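Local atomic coordinates of ammonium transporter (PDB entry 6EU6), a protein that probably senses ammonium at the cell membrane for signalling through a linked histidine kinase, and belongs to the ammonium transporter family. Residues Phe221-Gly226 with Ala279-Ser284; Gly160-Ala165 with Gly358-Gly363; Thr112-Glu117 with Ile316-Ser321. All blocks are in the same frame, centred on the assembly; numbering follows the deposited sequence.

Contact 1: residues Phe221-Gly226 with Ala279-Ser284; sequences FGFNGG and AITASS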
# COMPACT_ATOMS: atom_id res chain seq x y z
N PHE A 221 5.76 1.39 -10.57
CA PHE A 221 6.92 2.17 -10.22
C PHE A 221 8.11 1.32 -9.80
O PHE A 221 9.29 1.57 -10.23
CB PHE A 221 6.63 3.23 -9.13
CG PHE A 221 5.66 4.33 -9.55
CD1 PHE A 221 5.61 4.81 -10.87
CD2 PHE A 221 4.77 4.86 -8.64
CE1 PHE A 221 4.72 5.80 -11.22
CE2 PHE A 221 3.85 5.84 -9.02
CZ PHE A 221 3.86 6.31 -10.30
N GLY A 222 7.82 0.30 -8.97
CA GLY A 222 8.85 -0.66 -8.58
C GLY A 222 9.23 -1.57 -9.74
O GLY A 222 10.39 -1.94 -9.94
N PHE A 223 8.23 -1.99 -10.48
CA PHE A 223 8.46 -2.89 -11.63
C PHE A 223 9.46 -2.30 -12.59
O PHE A 223 10.49 -2.94 -12.93
CB PHE A 223 7.09 -3.12 -12.26
CG PHE A 223 6.95 -4.41 -12.98
CD1 PHE A 223 7.29 -4.46 -14.34
CD2 PHE A 223 6.30 -5.45 -12.42
CE1 PHE A 223 7.10 -5.65 -15.04
CE2 PHE A 223 6.17 -6.67 -13.09
CZ PHE A 223 6.61 -6.75 -14.40
N ASN A 224 9.25 -1.01 -12.92
CA ASN A 224 10.14 -0.27 -13.81
C ASN A 224 11.43 0.24 -13.14
O ASN A 224 12.53 -0.04 -13.58
CB ASN A 224 9.41 0.90 -14.46
CG ASN A 224 8.51 0.45 -15.64
OD1 ASN A 224 7.35 0.22 -15.50
ND2 ASN A 224 9.09 0.40 -16.80
N GLY A 225 11.28 1.02 -12.07
CA GLY A 225 12.43 1.51 -11.34
C GLY A 225 13.38 0.44 -10.86
O GLY A 225 14.60 0.61 -10.88
N GLY A 226 12.83 -0.63 -10.32
CA GLY A 226 13.64 -1.75 -9.79
C GLY A 226 14.43 -2.41 -10.92
O GLY A 226 15.53 -3.01 -10.67
N ALA A 279 3.00 -0.94 -21.73
CA ALA A 279 3.83 -0.55 -22.85
C ALA A 279 5.11 0.11 -22.45
O ALA A 279 6.21 -0.20 -23.00
CB ALA A 279 3.06 0.33 -23.81
N ILE A 280 5.02 1.01 -21.45
CA ILE A 280 6.20 1.75 -21.02
C ILE A 280 7.21 0.87 -20.28
O ILE A 280 8.37 1.21 -20.19
CB ILE A 280 5.83 2.99 -20.22
CG1 ILE A 280 6.96 3.97 -20.23
CG2 ILE A 280 5.50 2.63 -18.75
CD1 ILE A 280 7.22 4.58 -21.59
N THR A 281 6.77 -0.31 -19.86
CA THR A 281 7.61 -1.29 -19.22
C THR A 281 8.74 -1.76 -20.14
O THR A 281 9.78 -2.29 -19.67
CB THR A 281 6.72 -2.49 -18.72
OG1 THR A 281 5.88 -2.01 -17.63
CG2 THR A 281 7.43 -3.50 -18.09
N ALA A 282 8.54 -1.63 -21.44
CA ALA A 282 9.60 -2.11 -22.40
C ALA A 282 10.76 -1.14 -22.45
O ALA A 282 11.85 -1.53 -22.81
CB ALA A 282 9.06 -2.23 -23.80
N SER A 283 10.51 0.13 -22.16
CA SER A 283 11.44 1.16 -22.56
C SER A 283 11.63 2.28 -21.59
O SER A 283 12.31 3.27 -21.90
CB SER A 283 10.97 1.75 -23.89
OG SER A 283 9.76 2.45 -23.69
N SER A 284 11.12 2.17 -20.37
CA SER A 284 11.09 3.37 -19.51
C SER A 284 12.48 3.89 -19.14
O SER A 284 12.59 5.03 -18.74
CB SER A 284 10.24 3.12 -18.25
OG SER A 284 10.77 2.01 -17.61

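Contact 2: residues Gly160-Ala165 with Gly358-Gly363; sequences GFIDFA and GIQALG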
# COMPACT_ATOMS: atom_id res chain seq x y z
N GLY A 160 19.81 -9.16 -30.28
CA GLY A 160 19.54 -7.73 -29.99
C GLY A 160 18.14 -7.35 -29.46
O GLY A 160 17.80 -6.17 -29.41
N PHE A 161 17.34 -8.33 -29.08
CA PHE A 161 16.02 -8.08 -28.48
C PHE A 161 16.17 -7.25 -27.19
O PHE A 161 17.04 -7.54 -26.37
CB PHE A 161 15.31 -9.38 -28.16
CG PHE A 161 13.89 -9.20 -27.73
CD1 PHE A 161 12.95 -8.68 -28.61
CD2 PHE A 161 13.48 -9.56 -26.47
CE1 PHE A 161 11.62 -8.52 -28.24
CE2 PHE A 161 12.13 -9.41 -26.08
CZ PHE A 161 11.23 -8.85 -26.97
N ILE A 162 15.33 -6.23 -27.06
CA ILE A 162 15.29 -5.36 -25.89
C ILE A 162 13.90 -5.44 -25.22
O ILE A 162 12.89 -5.32 -25.87
CB ILE A 162 15.55 -3.92 -26.30
CG1 ILE A 162 17.02 -3.78 -26.84
CG2 ILE A 162 15.36 -2.93 -25.15
CD1 ILE A 162 17.22 -2.49 -27.58
N ASP A 163 13.90 -5.67 -23.92
CA ASP A 163 12.69 -5.49 -23.12
C ASP A 163 13.16 -5.13 -21.70
O ASP A 163 13.53 -6.00 -20.93
CB ASP A 163 11.89 -6.75 -23.16
CG ASP A 163 10.54 -6.62 -22.50
OD1 ASP A 163 10.22 -5.54 -21.91
OD2 ASP A 163 9.82 -7.63 -22.53
N PHE A 164 13.17 -3.85 -21.39
CA PHE A 164 13.69 -3.42 -20.11
C PHE A 164 13.11 -4.12 -18.89
O PHE A 164 13.84 -4.70 -18.07
CB PHE A 164 13.48 -1.90 -20.00
CG PHE A 164 13.88 -1.35 -18.68
CD1 PHE A 164 15.19 -1.52 -18.22
CD2 PHE A 164 13.01 -0.58 -17.93
CE1 PHE A 164 15.57 -1.01 -16.99
CE2 PHE A 164 13.39 -0.08 -16.70
CZ PHE A 164 14.65 -0.31 -16.20
N ALA A 165 11.80 -4.03 -18.72
CA ALA A 165 11.15 -4.52 -17.55
C ALA A 165 10.10 -5.61 -17.83
O ALA A 165 9.51 -6.14 -16.90
CB ALA A 165 10.60 -3.34 -16.75
N GLY A 358 12.78 -4.85 -36.47
CA GLY A 358 12.57 -6.20 -37.06
C GLY A 358 12.91 -7.20 -35.94
O GLY A 358 12.25 -8.19 -35.81
N ILE A 359 13.91 -6.92 -35.13
CA ILE A 359 14.29 -7.78 -34.00
C ILE A 359 13.16 -7.73 -32.93
O ILE A 359 12.84 -8.74 -32.33
CB ILE A 359 15.64 -7.33 -33.39
CG1 ILE A 359 16.81 -7.63 -34.35
CG2 ILE A 359 15.92 -7.95 -32.04
CD1 ILE A 359 18.01 -6.73 -34.12
N GLN A 360 12.60 -6.54 -32.67
CA GLN A 360 11.51 -6.43 -31.71
C GLN A 360 10.31 -7.23 -32.21
O GLN A 360 9.73 -8.07 -31.49
CB GLN A 360 11.15 -4.97 -31.43
CG GLN A 360 12.26 -4.11 -30.77
CD GLN A 360 12.80 -4.68 -29.49
OE1 GLN A 360 13.89 -5.24 -29.45
NE2 GLN A 360 12.01 -4.55 -28.41
N ALA A 361 10.00 -7.06 -33.47
CA ALA A 361 8.90 -7.83 -34.07
C ALA A 361 9.13 -9.35 -34.00
O ALA A 361 8.21 -10.14 -33.80
CB ALA A 361 8.66 -7.40 -35.49
N LEU A 362 10.38 -9.75 -34.18
CA LEU A 362 10.70 -11.16 -34.12
C LEU A 362 10.46 -11.66 -32.70
O LEU A 362 9.95 -12.73 -32.49
CB LEU A 362 12.14 -11.43 -34.56
CG LEU A 362 12.70 -12.79 -34.13
CD1 LEU A 362 11.89 -13.87 -34.86
CD2 LEU A 362 14.18 -12.90 -34.47
N GLY A 363 10.88 -10.88 -31.72
CA GLY A 363 10.61 -11.23 -30.30
C GLY A 363 9.13 -11.34 -30.01
O GLY A 363 8.67 -12.28 -29.31

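Contact 3: residues Thr112-Glu117 with Ile316-Ser321; sequences TGAIAE and IDDPVS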
# COMPACT_ATOMS: atom_id res chain seq x y z
N THR A 112 -5.77 -15.40 -14.40
CA THR A 112 -7.03 -15.56 -13.66
C THR A 112 -8.14 -14.65 -14.15
O THR A 112 -9.31 -15.05 -14.21
CB THR A 112 -6.90 -15.39 -12.15
OG1 THR A 112 -6.52 -14.05 -11.86
CG2 THR A 112 -5.89 -16.36 -11.61
N GLY A 113 -7.82 -13.44 -14.53
CA GLY A 113 -8.88 -12.54 -14.93
C GLY A 113 -9.45 -12.87 -16.29
O GLY A 113 -10.61 -12.56 -16.57
N ALA A 114 -8.64 -13.45 -17.15
CA ALA A 114 -9.10 -13.80 -18.51
C ALA A 114 -10.09 -14.98 -18.47
O ALA A 114 -11.06 -15.02 -19.23
CB ALA A 114 -7.92 -14.12 -19.35
N ILE A 115 -9.90 -15.91 -17.54
CA ILE A 115 -10.85 -17.06 -17.43
C ILE A 115 -11.78 -17.04 -16.21
O ILE A 115 -12.44 -18.03 -15.86
CB ILE A 115 -10.10 -18.38 -17.54
CG1 ILE A 115 -9.11 -18.54 -16.44
CG2 ILE A 115 -9.42 -18.44 -18.92
CD1 ILE A 115 -8.44 -19.91 -16.38
N ALA A 116 -11.88 -15.88 -15.58
CA ALA A 116 -12.76 -15.73 -14.45
C ALA A 116 -14.23 -16.04 -14.77
O ALA A 116 -14.72 -15.87 -15.93
CB ALA A 116 -12.66 -14.32 -13.89
N GLU A 117 -14.95 -16.44 -13.72
CA GLU A 117 -16.44 -16.55 -13.78
C GLU A 117 -16.98 -17.88 -14.34
O GLU A 117 -18.10 -18.22 -14.00
CB GLU A 117 -17.16 -15.35 -14.49
CG GLU A 117 -16.57 -13.98 -14.10
CD GLU A 117 -17.63 -12.94 -13.85
OE1 GLU A 117 -17.91 -12.59 -12.70
OE2 GLU A 117 -18.19 -12.48 -14.83
N ILE A 316 -13.63 -13.65 -28.24
CA ILE A 316 -12.96 -14.19 -27.03
C ILE A 316 -13.46 -13.40 -25.84
O ILE A 316 -13.43 -12.14 -25.86
CB ILE A 316 -11.44 -14.15 -27.13
CG1 ILE A 316 -11.03 -14.95 -28.37
CG2 ILE A 316 -10.78 -14.72 -25.85
CD1 ILE A 316 -9.59 -14.73 -28.78
N ASP A 317 -14.01 -14.10 -24.86
CA ASP A 317 -14.59 -13.43 -23.70
C ASP A 317 -13.52 -13.28 -22.57
O ASP A 317 -13.14 -14.27 -21.90
CB ASP A 317 -15.81 -14.16 -23.19
CG ASP A 317 -16.54 -13.40 -22.05
OD1 ASP A 317 -16.38 -12.19 -21.83
OD2 ASP A 317 -17.31 -14.05 -21.37
N ASP A 318 -13.12 -12.03 -22.34
CA ASP A 318 -11.99 -11.68 -21.41
C ASP A 318 -12.52 -10.67 -20.41
O ASP A 318 -12.64 -9.46 -20.71
CB ASP A 318 -10.92 -11.07 -22.25
CG ASP A 318 -9.68 -10.66 -21.46
OD1 ASP A 318 -9.65 -10.68 -20.18
OD2 ASP A 318 -8.77 -10.23 -22.21
N PRO A 319 -13.00 -11.17 -19.29
CA PRO A 319 -13.75 -10.30 -18.35
C PRO A 319 -12.98 -9.07 -17.85
O PRO A 319 -13.59 -8.11 -17.50
CB PRO A 319 -14.02 -11.26 -17.18
CG PRO A 319 -14.04 -12.63 -17.83
CD PRO A 319 -12.92 -12.58 -18.81
N VAL A 320 -11.64 -9.08 -17.86
CA VAL A 320 -10.85 -7.94 -17.39
C VAL A 320 -10.05 -7.26 -18.48
O VAL A 320 -9.24 -6.43 -18.17
CB VAL A 320 -9.89 -8.33 -16.25
CG1 VAL A 320 -10.64 -9.02 -15.11
CG2 VAL A 320 -8.76 -9.17 -16.76
N SER A 321 -10.24 -7.66 -19.73
CA SER A 321 -9.46 -7.21 -20.87
C SER A 321 -7.97 -7.49 -20.72
O SER A 321 -7.13 -6.67 -21.10
CB SER A 321 -9.74 -5.75 -21.15
OG SER A 321 -11.11 -5.53 -21.28

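Contact 1: residues Phe221-Gly226 with Ala279-Ser284
I280 is the first residue of 279-284 to come near the other helix, and it does so at the margin, its carbonyl and CG2 branch lying beside the amide end of N224. T281 does more. Its CA faces N224 CA at 6.1 Å, the nearest pair of CA atoms across the contact, and the same T281 CA lies 4.1 Å from N224 CG. The two branches of T281 are turned to different tasks. CG2 stands anti to the backbone N and meets the F223 ring at its edge, near the ring plane, 3.7 Å from F223 CE1 and 3.9 Å from F223 CD1. OG1 sits beside the backbone N (chi1 -68°) and is hydrogen-bonded to the carbonyl of L277, one turn back, which holds the rotation that presents CG2 to the ring. The chain then turns away through A282 and S283 and returns at S284, whose hydroxyl lies between the backbone N and the carbonyl carbon (chi1 56°) and thus points at N224. S284 OG is 3.6 Å from N224 CB and 3.4 Å from N224 CG. Within this contact T281 and S284 flank the end of N224, which A165 also touches, and every touching residue is buried. F223 stacks on F103 and also meets H171, consistent with the phenylalanine pair and pore histidine of Amt transporters such as AmtB; the T281 methyl packs against the edge of a ring that probably lines the pore. The contact joins the end of helix 206-226 to the chain leaving helix 266-280. Helix 234-261 lies against N224 through V238 and T242 and against I280 through A245, helix 289-312 touches I280 through A292, and helix 2-34 touches F223 through V20 and M23.

Contact 2: residues Gly160-Ala165 with Gly358-Gly363
Q360 grips the backbone of I162 with both ends of its amide. OE1 accepts the I162 N-H at 3.0 Å (I162 N to Q360 OE1), and Q360 NE2 gives a nearly straight bond to I162 O, 2.8 Å long with an N-H...O angle of 171°. Each acceptor is met on a lone pair in its carbonyl plane, and I162 O lies almost in the plane of the glutamine amide, so the paired bonds hold the amide in line with the backbone of one extended residue and fix its rotation. A bend at chi2 (-55°) carries the amide from the helix to the loop. The F161 ring lies close by, its plane only 15° from that of the amide, with F161 CD1 3.7 Å from Q360 OE1. Farther round, F161 CE1 is 3.6 Å from G363 CA; a side chain on G363 would run into the ring. I359 CG2 also presses on the loop backbone, 3.3 Å from F161 N and 3.5 Å from G160 C. G160 closes helix 155-158 in a Schellman motif, with a positive phi that calls for glycine. Beyond I162, D163 begins the Asp-Phe-Ala-Gly run belonging to the signature sequence of ammonium transporters; its carboxylate accepts backbone N-H groups of G166, A167, T168 and V169, and so fixes the loop where it enters helix 167-185. The glutamine is itself positioned by further bonds, since Q360 NE2 also reaches T334 O and Q356 NE2 binds both Q360 OE1 and G160 O, while K157 NZ binds F161 O. Helix 322-340 backs the contact through T334 and V337, and a MES molecule, probably from the crystallisation liquor, bonds to D163 N and F164 O.

Contact 3: residues Thr112-Glu117 with Ile316-Ser321
A114 and D318 bring their CA atoms to 4.6 Å, and G113 and V320 theirs to 5.6 Å, where the weakly bonded end of helix 93-114 meets a type I turn running from D318 to S321. P319 is the wedge. Its CD lies 3.2 Å from G113 O and 3.1 Å from A114 O, while P319 CG faces A116 O at 3.8 Å, so CD and CG of the ring lie among backbone carbonyl oxygens. V320 packs on G113, its CG2 3.8 Å from G113 C, where any side chain on the glycine would clash. With CG anti to the backbone N, D318 turns OD1 over A114, 3.6 Å from A114 CA; OD1 also takes a weak bond from V320 N, and OD2 is held by I323 N. An alanine in place of P319, lacking CG and CD, would probably open a gap beside the carbonyls of G113, A114 and A116 and give the turn more freedom to shift. Earlier in the turn segment, I316 touches a bound nonyl maltoside detergent. The acceptors A114 O and D317 O stand 3.5 Å apart and cannot bond to each other; R118 supplies donors to both and to A116 O, whereas R188 forms salt bridges with E117 and D317 and would probably offset the charge of these two carboxylates.

In the fold
From the N terminus, 112-117 at the end of helix 93-114 comes first and pairs with 316-321, so that contact 3 closes a long loop. Within it the chain passes 160-165, whose partner 358-363 lies beyond 316-321; contacts 2 and 3 therefore cross. Contact 1, 221-226 with 279-284, nests inside both loops. Contacts 1 and 2 touch: T281 O and A282 O probably bond to A165 N and F164 N, linking helices 206-226 and 266-280 through the 160-165 loop to helix 353-385. Contact 3 lies on the opposite side of the chain's centre from contacts 1 and 2, its nearest atoms about 12 Å from contact 1 and about 17 Å from contact 2, joining helix 93-114 to the approach of helix 322-340.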